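Long-range contact in diaminopropionate ammonia-lyase (Escherichia coli, PDB 4D9I), which catalyses the pyridoxal phosphate-dependent α,β-elimination of both L- and D-2,3-diaminopropionate to pyruvate and ammonia: residues T45-L50 with K61-D66. Residues are numbered along the deposited sequence; the frame is centred on the assembly and turned at random.
Sequences TPLCAL and KILVKD
Lys65 reaches across to Thr45, just before the neighbouring strand, the two side chains meeting at about a right angle; its chain leaves anti to the backbone N (chi1 -168°) and bends at chi2 (59°). NZ donates to Thr45 O at 2.7 Å, tilted from the carbonyl plane, and more weakly to Thr45 OG1 at 3.0 Å. Glu212 and Gln216 of helix 208-220 also hold this buried ammonium, so a long, charged side chain suits the place; a methionine here would probably leave Glu212 without its counter-charge and Thr45 O without this donor. Thr45 OG1 bonds to Glu67 as well.

On the same face, Leu47 turns CD1 over the opposite backbone, 3.5 Å from Lys65 N, while its side chain lies aslant that of Leu63; Met217 of helix 208-220 covers both leucines. Small Ala49 fits beside Leu63, CB to CD2 4.0 Å, and against the end of Lys61, whose NZ is salt-bridged to Asp51. On the other face Leu50, with CG anti to its carbonyl carbon (chi1 -54°), brings CD1 to 3.5 Å from Val64 CG2, two branched apolar side chains filling this buried side together.

Cys48 and Val64 form a hydrogen-bonded pair (Cys48 N to Val64 O 2.8 Å, Val64 N to Cys48 O 2.9 Å), flanked by bonds from Asp66 N to Pro46 O and from Leu50 N to Ile62 O. Joined through helix 51-57, the two antiparallel strands form one margin of the larger domain's mixed sheet, where strand 61-66 also pairs with strand 370-375, in this fold type II PLP enzyme.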
loop_
_atom_site.group_PDB
_atom_site.type_symbol
_atom_site.label_atom_id
_atom_site.label_comp_id
_atom_site.label_asym_id
_atom_site.label_seq_id
_atom_site.Cartn_x
_atom_site.Cartn_y
_atom_site.Cartn_z
ATOM N N THR B 45 -16.702 4.439 14.192
ATOM C CA THR B 45 -15.673 4.144 13.201
ATOM C C THR B 45 -14.514 3.396 13.881
ATOM O O THR B 45 -14.266 3.583 15.074
ATOM C CB THR B 45 -15.124 5.444 12.579
ATOM O OG1 THR B 45 -14.657 6.307 13.620
ATOM C CG2 THR B 45 -16.182 6.174 11.750
ATOM N N PRO B 46 -13.791 2.539 13.136
ATOM C CA PRO B 46 -12.795 1.764 13.865
ATOM C C PRO B 46 -11.659 2.602 14.424
ATOM O O PRO B 46 -11.287 3.642 13.855
ATOM C CB PRO B 46 -12.249 0.767 12.814
ATOM C CG PRO B 46 -13.296 0.722 11.726
ATOM C CD PRO B 46 -13.969 2.076 11.749
ATOM N N LEU B 47 -11.119 2.122 15.538
ATOM C CA LEU B 47 -9.876 2.639 16.062
ATOM C C LEU B 47 -8.832 1.545 15.872
ATOM O O LEU B 47 -8.823 0.560 16.610
ATOM C CB LEU B 47 -10.013 2.966 17.548
ATOM C CG LEU B 47 -8.787 3.637 18.181
ATOM C CD1 LEU B 47 -8.571 4.999 17.529
ATOM C CD2 LEU B 47 -8.970 3.812 19.677
ATOM N N CYS B 48 -7.958 1.717 14.892
ATOM C CA CYS B 48 -7.079 0.614 14.483
ATOM C C CYS B 48 -5.769 0.658 15.262
ATOM O O CYS B 48 -5.171 1.726 15.413
ATOM C CB CYS B 48 -6.812 0.675 12.979
ATOM S SG CYS B 48 -8.292 0.845 11.953
ATOM N N ALA B 49 -5.326 -0.493 15.753
ATOM C CA ALA B 49 -4.081 -0.564 16.480
ATOM C C ALA B 49 -2.946 -0.909 15.516
ATOM O O ALA B 49 -2.880 -2.019 14.996
ATOM C CB ALA B 49 -4.174 -1.582 17.616
ATOM N N LEU B 50 -2.058 0.044 15.267
ATOM C CA LEU B 50 -0.960 -0.242 14.369
ATOM C C LEU B 50 0.223 -0.696 15.232
ATOM O O LEU B 50 1.200 0.013 15.367
ATOM C CB LEU B 50 -0.630 0.966 13.473
ATOM C CG LEU B 50 -1.781 1.568 12.658
ATOM C CD1 LEU B 50 -1.259 2.734 11.824
ATOM C CD2 LEU B 50 -2.479 0.551 11.742
ATOM N N LYS B 61 2.180 2.306 21.436
ATOM C CA LYS B 61 0.997 2.112 20.607
ATOM C C LYS B 61 0.782 3.260 19.658
ATOM O O LYS B 61 1.128 4.412 19.956
ATOM C CB LYS B 61 -0.262 1.901 21.467
ATOM C CG LYS B 61 -0.341 0.499 22.095
ATOM C CD LYS B 61 -1.660 -0.168 21.729
ATOM C CE LYS B 61 -1.582 -1.691 21.756
ATOM N NZ LYS B 61 -2.659 -2.234 20.872
ATOM N N ILE B 62 0.237 2.934 18.486
ATOM C CA ILE B 62 -0.212 3.935 17.539
ATOM C C ILE B 62 -1.646 3.523 17.178
ATOM O O ILE B 62 -1.856 2.419 16.664
ATOM C CB ILE B 62 0.692 4.015 16.291
ATOM C CG1 ILE B 62 2.124 4.463 16.663
ATOM C CG2 ILE B 62 0.112 4.950 15.228
ATOM C CD1 ILE B 62 3.090 4.456 15.467
ATOM N N LEU B 63 -2.605 4.403 17.482
ATOM C CA LEU B 63 -4.021 4.116 17.333
ATOM C C LEU B 63 -4.580 5.110 16.339
ATOM O O LEU B 63 -4.428 6.328 16.534
ATOM C CB LEU B 63 -4.750 4.246 18.668
ATOM C CG LEU B 63 -4.173 3.409 19.821
ATOM C CD1 LEU B 63 -4.793 3.855 21.129
ATOM C CD2 LEU B 63 -4.387 1.919 19.570
ATOM N N VAL B 64 -5.191 4.610 15.277
ATOM C CA VAL B 64 -5.708 5.495 14.221
ATOM C C VAL B 64 -7.217 5.418 14.179
ATOM O O VAL B 64 -7.802 4.362 13.858
ATOM C CB VAL B 64 -5.139 5.153 12.826
ATOM C CG1 VAL B 64 -5.656 6.150 11.767
ATOM C CG2 VAL B 64 -3.613 5.142 12.863
ATOM N N LYS B 65 -7.844 6.547 14.480
ATOM C CA LYS B 65 -9.274 6.706 14.288
ATOM C C LYS B 65 -9.573 6.896 12.806
ATOM O O LYS B 65 -9.207 7.936 12.209
ATOM C CB LYS B 65 -9.762 7.900 15.132
ATOM C CG LYS B 65 -11.275 8.037 15.278
ATOM C CD LYS B 65 -11.943 6.818 15.911
ATOM C CE LYS B 65 -13.405 7.128 16.260
ATOM N NZ LYS B 65 -14.206 5.895 16.509
ATOM N N ASP B 66 -10.268 5.907 12.221
ATOM C CA ASP B 66 -10.477 5.807 10.781
ATOM C C ASP B 66 -11.841 6.358 10.343
ATOM O O ASP B 66 -12.857 5.643 10.298
ATOM C CB ASP B 66 -10.284 4.349 10.313
ATOM C CG ASP B 66 -10.440 4.186 8.817
ATOM O OD1 ASP B 66 -10.533 5.210 8.097
ATOM O OD2 ASP B 66 -10.443 3.024 8.345
#